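Local coordinates for glycosyl hydrolase (Rhizobium leguminosarum bv. trifolii, PDB 5NDX), which is a bacterial orthologue of human alpha-L-iduronidase and probably hydrolyses O-glycosidic bonds as a family 39 glycoside hydrolase, at residues P535-E541 with R552-A558; L570-D574 with P597-R601. The protein carries 2 engineered substitutions. One frame throughout, in Å; residues are numbered along the deposited sequence.

Both contacts belong to the C-terminal beta-sandwich, whose seven strands, three in one sheet and four in the other, follow the order of a fibronectin type III domain. Running from the N terminus, contact 1 comes first: residues 535-541 and 552-558 pair as the hairpin of strands 536-545 and 549-557, closing a loop of 10 residues. The chain then crosses to the second sheet, where contact 2 joins residues 570-574, on strand 566-572, to residues 597-601 and closes 22 residues that include strands 579-580 and 590-594. The two loops are in series and do not cross. The centres of contact 1 and contact 2 lie about 16 Å apart, and the nearest atoms of contact 1 and contact 2 are about 5 Å apart, without touching.

Contact 1: residues P535-E541 with R552-A558; sequences PTGLVVE and RMLFWAA
Strands 536-541 and 552-557 run antiparallel, their axes 4.7 Å apart at closest and their directions 166° apart. Three hydrogen-bonded pairs hold them: Thr-536 N to Ala-557 O 3.0 Å and Ala-557 N to Thr-536 O 2.9 Å; Val-539 N to Phe-555 O 2.8 Å and Phe-555 N to Val-539 O 3.0 Å; Glu-541 N to Met-553 O 2.9 Å and Met-553 N to Glu-541 O 2.8 Å. Val-540 and Leu-554 form a non-hydrogen-bonded pair, CA atoms 4.7 Å apart. Between Thr-536 and Val-539 the register slips by one residue, a beta bulge in which Gly-537 has phi/psi 69/42. This is the opening hairpin of a fibronectin type III-like sandwich, the inner strand 549-557 also bonding to strand 590-594. Apolar contacts gather on the face carrying Leu-554 and Trp-556, which meets Val-569, Tyr-602 and Val-604 of the second sheet. Pro-535 CB lies 3.6 Å from Trp-556 CD1 (chi1 p); Leu-538, rotamer tp, places CD1 4.1 Å from both Leu-554 CB and Trp-556 CE3. On the other face, Met-553 and Phe-555 (both chi1 t) abut helix 36-45, and Glu-541 forms a salt bridge with its Arg-39. One water links Thr-536 OG1 (2.5 Å) to Ala-558 O (2.7 Å).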
loop_
_atom_site.group_PDB
_atom_site.type_symbol
_atom_site.label_atom_id
_atom_site.label_comp_id
_atom_site.label_asym_id
_atom_site.label_seq_id
_atom_site.Cartn_x
_atom_site.Cartn_y
_atom_site.Cartn_z
ATOM N N PRO A 535 -19.428 -4.987 -11.917
ATOM C CA PRO A 535 -18.868 -5.106 -10.563
ATOM C C PRO A 535 -19.763 -5.959 -9.650
ATOM O O PRO A 535 -20.913 -6.160 -9.972
ATOM C CB PRO A 535 -18.848 -3.664 -10.043
ATOM C CG PRO A 535 -19.386 -2.821 -11.115
ATOM C CD PRO A 535 -19.937 -3.650 -12.219
ATOM N N THR A 536 -19.259 -6.354 -8.494
ATOM C CA THR A 536 -19.984 -7.189 -7.558
ATOM C C THR A 536 -19.829 -6.752 -6.124
ATOM O O THR A 536 -18.868 -6.046 -5.779
ATOM C CB THR A 536 -19.533 -8.653 -7.649
ATOM O OG1 THR A 536 -18.183 -8.799 -7.202
ATOM C CG2 THR A 536 -19.645 -9.176 -9.086
ATOM N N GLY A 537 -20.745 -7.202 -5.273
ATOM C CA GLY A 537 -20.530 -7.089 -3.811
ATOM C C GLY A 537 -20.577 -5.642 -3.292
ATOM O O GLY A 537 -19.778 -5.267 -2.464
ATOM N N LEU A 538 -21.518 -4.839 -3.776
ATOM C CA LEU A 538 -21.585 -3.446 -3.379
ATOM C C LEU A 538 -22.049 -3.315 -1.952
ATOM O O LEU A 538 -23.139 -3.758 -1.674
ATOM C CB LEU A 538 -22.563 -2.677 -4.239
ATOM C CG LEU A 538 -22.803 -1.206 -3.871
ATOM C CD1 LEU A 538 -21.509 -0.415 -3.938
ATOM C CD2 LEU A 538 -23.806 -0.586 -4.818
ATOM N N VAL A 539 -21.246 -2.680 -1.084
ATOM C CA VAL A 539 -21.561 -2.356 0.332
ATOM C C VAL A 539 -21.651 -0.813 0.464
ATOM O O VAL A 539 -20.802 -0.087 -0.091
ATOM C CB VAL A 539 -20.428 -2.900 1.268
ATOM C CG1 VAL A 539 -20.680 -2.618 2.760
ATOM C CG2 VAL A 539 -20.233 -4.401 1.087
ATOM N N VAL A 540 -22.658 -0.307 1.180
ATOM C CA VAL A 540 -22.892 1.115 1.365
ATOM C C VAL A 540 -22.951 1.372 2.847
ATOM O O VAL A 540 -23.663 0.675 3.558
ATOM C CB VAL A 540 -24.207 1.580 0.760
ATOM C CG1 VAL A 540 -24.373 3.090 0.966
ATOM C CG2 VAL A 540 -24.248 1.225 -0.713
ATOM N N GLU A 541 -22.171 2.320 3.350
ATOM C CA GLU A 541 -22.241 2.670 4.760
ATOM C C GLU A 541 -22.309 4.137 4.981
ATOM O O GLU A 541 -21.643 4.920 4.276
ATOM C CB GLU A 541 -21.023 2.211 5.480
ATOM C CG GLU A 541 -20.949 0.729 5.556
ATOM C CD GLU A 541 -19.645 0.329 6.122
ATOM O OE1 GLU A 541 -19.184 1.039 7.034
ATOM O OE2 GLU A 541 -19.077 -0.669 5.634
ATOM N N ARG A 552 -22.060 8.762 2.313
ATOM C CA ARG A 552 -22.084 7.292 2.117
ATOM C C ARG A 552 -20.795 6.801 1.483
ATOM O O ARG A 552 -20.430 7.271 0.425
ATOM C CB ARG A 552 -23.246 6.934 1.206
ATOM C CG ARG A 552 -24.622 7.379 1.724
ATOM C CD ARG A 552 -25.044 6.615 2.982
ATOM N NE ARG A 552 -26.358 7.064 3.484
ATOM C CZ ARG A 552 -26.582 8.106 4.295
ATOM N NH1 ARG A 552 -25.605 8.871 4.773
ATOM N NH2 ARG A 552 -27.811 8.394 4.641
ATOM N N MET A 553 -20.107 5.879 2.126
ATOM C CA MET A 553 -18.966 5.219 1.563
ATOM C C MET A 553 -19.426 3.954 0.853
ATOM O O MET A 553 -20.100 3.129 1.475
ATOM C CB MET A 553 -17.984 4.848 2.656
ATOM C CG MET A 553 -16.692 4.257 2.150
ATOM S SD MET A 553 -15.809 5.563 1.238
ATOM C CE MET A 553 -14.684 4.565 0.296
ATOM N N LEU A 554 -19.052 3.824 -0.423
ATOM C CA LEU A 554 -19.313 2.648 -1.241
ATOM C C LEU A 554 -18.019 1.852 -1.399
ATOM O O LEU A 554 -16.914 2.444 -1.599
ATOM C CB LEU A 554 -19.830 3.060 -2.618
ATOM C CG LEU A 554 -21.281 3.494 -2.797
ATOM C CD1 LEU A 554 -21.594 4.697 -1.929
ATOM C CD2 LEU A 554 -21.600 3.839 -4.252
ATOM N N PHE A 555 -18.142 0.534 -1.344
ATOM C CA PHE A 555 -17.033 -0.422 -1.530
ATOM C C PHE A 555 -17.599 -1.569 -2.362
ATOM O O PHE A 555 -18.724 -1.968 -2.134
ATOM C CB PHE A 555 -16.557 -0.941 -0.168
ATOM C CG PHE A 555 -15.450 -1.953 -0.245
ATOM C CD1 PHE A 555 -14.182 -1.601 -0.781
ATOM C CD2 PHE A 555 -15.628 -3.269 0.275
ATOM C CE1 PHE A 555 -13.115 -2.525 -0.788
ATOM C CE2 PHE A 555 -14.579 -4.210 0.235
ATOM C CZ PHE A 555 -13.310 -3.837 -0.295
ATOM N N TRP A 556 -16.830 -2.077 -3.322
ATOM C CA TRP A 556 -17.268 -3.146 -4.200
ATOM C C TRP A 556 -16.065 -3.920 -4.674
ATOM O O TRP A 556 -14.952 -3.644 -4.231
ATOM C CB TRP A 556 -18.117 -2.595 -5.351
ATOM C CG TRP A 556 -17.454 -1.705 -6.300
ATOM C CD1 TRP A 556 -16.862 -2.043 -7.464
ATOM C CD2 TRP A 556 -17.383 -0.285 -6.206
ATOM N NE1 TRP A 556 -16.404 -0.923 -8.100
ATOM C CE2 TRP A 556 -16.710 0.173 -7.350
ATOM C CE3 TRP A 556 -17.791 0.642 -5.242
ATOM C CZ2 TRP A 556 -16.413 1.520 -7.561
ATOM C CZ3 TRP A 556 -17.550 2.012 -5.485
ATOM C CH2 TRP A 556 -16.851 2.421 -6.644
ATOM N N ALA A 557 -16.264 -4.890 -5.556
ATOM C CA ALA A 557 -15.191 -5.701 -6.111
ATOM C C ALA A 557 -15.304 -5.636 -7.611
ATOM O O ALA A 557 -16.394 -5.443 -8.137
ATOM C CB ALA A 557 -15.336 -7.181 -5.619
ATOM N N ALA A 558 -14.179 -5.767 -8.304
ATOM C CA ALA A 558 -14.144 -5.867 -9.766
ATOM C C ALA A 558 -14.826 -7.192 -10.195
ATOM O O ALA A 558 -14.712 -8.185 -9.495
ATOM C CB ALA A 558 -12.667 -5.857 -10.271
HETATM O O HOH W 1 -16.344 -10.000 -8.377
#

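Contact 2: residues L570-D574 with P597-R601; sequences LVSTD and PEGVR. Engineered in segment 597-601: Glu-598 (natural residue Gln).
Arg-601, with the largest area covered here, lies in strand 601-607 as the antiparallel, hydrogen-bonded partner of Ser-572, their CA atoms 5.1 Å apart. Both bonds of the pair are nearly linear: Ser-572 N to Arg-601 O is 2.8 Å at 171°, Arg-601 N to Ser-572 O 2.9 Å at 176°. A CA-H...O contact from Val-571 CA to Arg-601 O (3.3 Å) flanks them. The Arg-601 side chain is extended (chi1 to chi3 all t) and leads away beyond its CB, which is 4.2 Å from Ser-572 CB; Ser-572 OG (chi1 t) bonds instead to Gly-576 O. In fibronectin type III terms, this pairs the C-terminal part of strand C with the N-terminal part of strand F, and the E-F loop supplies residues 597-600. Pro-597, its CA-to-CB bond directed toward 570-574, sets CG 3.9 Å from Val-571 CG1 and 3.8 Å from Thr-573 CB, while Val-571 CG2 meets Val-600 CG2 at 3.9 Å. After this proline the loop carries the engineered Glu-598, whose backbone O accepts a hydrogen bond from Thr-573 OG1 (2.9 Å, chi1 t). Gly-599 then turns with phi/psi 52/49 beside Asp-574, which follows a cis peptide bond; a CB on Gly-599 would clash with Asp-574 OD2.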
loop_
_atom_site.group_PDB
_atom_site.type_symbol
_atom_site.label_atom_id
_atom_site.label_comp_id
_atom_site.label_asym_id
_atom_site.label_seq_id
_atom_site.Cartn_x
_atom_site.Cartn_y
_atom_site.Cartn_z
ATOM N N LEU A 570 -23.444 5.890 -9.868
ATOM C CA LEU A 570 -24.689 6.580 -10.185
ATOM C C LEU A 570 -25.687 6.526 -9.039
ATOM O O LEU A 570 -25.605 5.693 -8.147
ATOM C CB LEU A 570 -25.327 5.987 -11.419
ATOM C CG LEU A 570 -24.470 5.998 -12.672
ATOM C CD1 LEU A 570 -23.836 4.655 -12.830
ATOM C CD2 LEU A 570 -25.348 6.236 -13.888
ATOM N N VAL A 571 -26.653 7.418 -9.115
ATOM C CA VAL A 571 -27.640 7.588 -8.095
ATOM C C VAL A 571 -29.006 7.745 -8.737
ATOM O O VAL A 571 -29.164 8.462 -9.732
ATOM C CB VAL A 571 -27.305 8.794 -7.226
ATOM C CG1 VAL A 571 -28.555 9.514 -6.710
ATOM C CG2 VAL A 571 -26.449 8.329 -6.063
ATOM N N SER A 572 -29.963 7.045 -8.146
ATOM C CA SER A 572 -31.375 7.147 -8.469
ATOM C C SER A 572 -32.110 7.653 -7.228
ATOM O O SER A 572 -31.770 7.316 -6.076
ATOM C CB SER A 572 -31.936 5.776 -8.882
ATOM O OG SER A 572 -33.355 5.775 -8.833
ATOM N N THR A 573 -33.134 8.458 -7.471
ATOM C CA THR A 573 -34.011 8.945 -6.397
ATOM C C THR A 573 -35.460 9.104 -6.943
ATOM O O THR A 573 -35.601 9.554 -8.071
ATOM C CB THR A 573 -33.399 10.257 -5.844
ATOM O OG1 THR A 573 -34.225 10.801 -4.813
ATOM C CG2 THR A 573 -33.144 11.301 -6.950
ATOM N N ASP A 574 -36.539 8.634 -6.302
ATOM C CA ASP A 574 -36.633 7.505 -5.375
ATOM C C ASP A 574 -37.081 6.314 -6.234
ATOM O O ASP A 574 -37.896 5.497 -5.798
ATOM C CB ASP A 574 -37.726 7.724 -4.296
ATOM C CG ASP A 574 -37.752 9.137 -3.716
ATOM O OD1 ASP A 574 -37.985 10.098 -4.484
ATOM O OD2 ASP A 574 -37.598 9.280 -2.482
ATOM N N PRO A 597 -29.454 12.138 -1.857
ATOM C CA PRO A 597 -30.859 12.550 -1.795
ATOM C C PRO A 597 -31.683 11.544 -0.987
ATOM O O PRO A 597 -31.182 10.498 -0.578
ATOM C CB PRO A 597 -31.276 12.577 -3.263
ATOM C CG PRO A 597 -30.429 11.525 -3.908
ATOM C CD PRO A 597 -29.132 11.471 -3.136
ATOM N N GLU A 598 -32.935 11.877 -0.710
ATOM C CA GLU A 598 -33.817 10.963 0.008
ATOM C C GLU A 598 -34.191 9.757 -0.848
ATOM O O GLU A 598 -34.305 9.872 -2.067
ATOM C CB GLU A 598 -35.070 11.686 0.499
ATOM C CG GLU A 598 -34.808 12.578 1.707
ATOM C CD GLU A 598 -36.081 12.931 2.468
ATOM O OE1 GLU A 598 -36.916 12.027 2.756
ATOM O OE2 GLU A 598 -36.243 14.128 2.789
ATOM N N GLY A 599 -34.366 8.611 -0.186
ATOM C CA GLY A 599 -34.617 7.318 -0.843
ATOM C C GLY A 599 -33.565 7.040 -1.914
ATOM O O GLY A 599 -33.906 6.766 -3.089
ATOM N N VAL A 600 -32.292 7.202 -1.521
ATOM C CA VAL A 600 -31.163 7.085 -2.472
ATOM C C VAL A 600 -30.966 5.611 -2.851
ATOM O O VAL A 600 -30.937 4.747 -2.002
ATOM C CB VAL A 600 -29.838 7.670 -1.917
ATOM C CG1 VAL A 600 -29.377 6.950 -0.652
ATOM C CG2 VAL A 600 -28.741 7.651 -2.985
ATOM N N ARG A 601 -30.849 5.347 -4.135
ATOM C CA ARG A 601 -30.335 4.070 -4.601
ATOM C C ARG A 601 -29.038 4.314 -5.416
ATOM O O ARG A 601 -29.011 5.170 -6.317
ATOM C CB ARG A 601 -31.402 3.365 -5.445
ATOM C CG ARG A 601 -31.125 1.898 -5.700
ATOM C CD ARG A 601 -32.349 1.131 -6.234
ATOM N NE ARG A 601 -32.058 -0.315 -6.275
ATOM C CZ ARG A 601 -32.124 -1.164 -5.235
ATOM N NH1 ARG A 601 -32.521 -0.760 -4.026
ATOM N NH2 ARG A 601 -31.813 -2.454 -5.400
#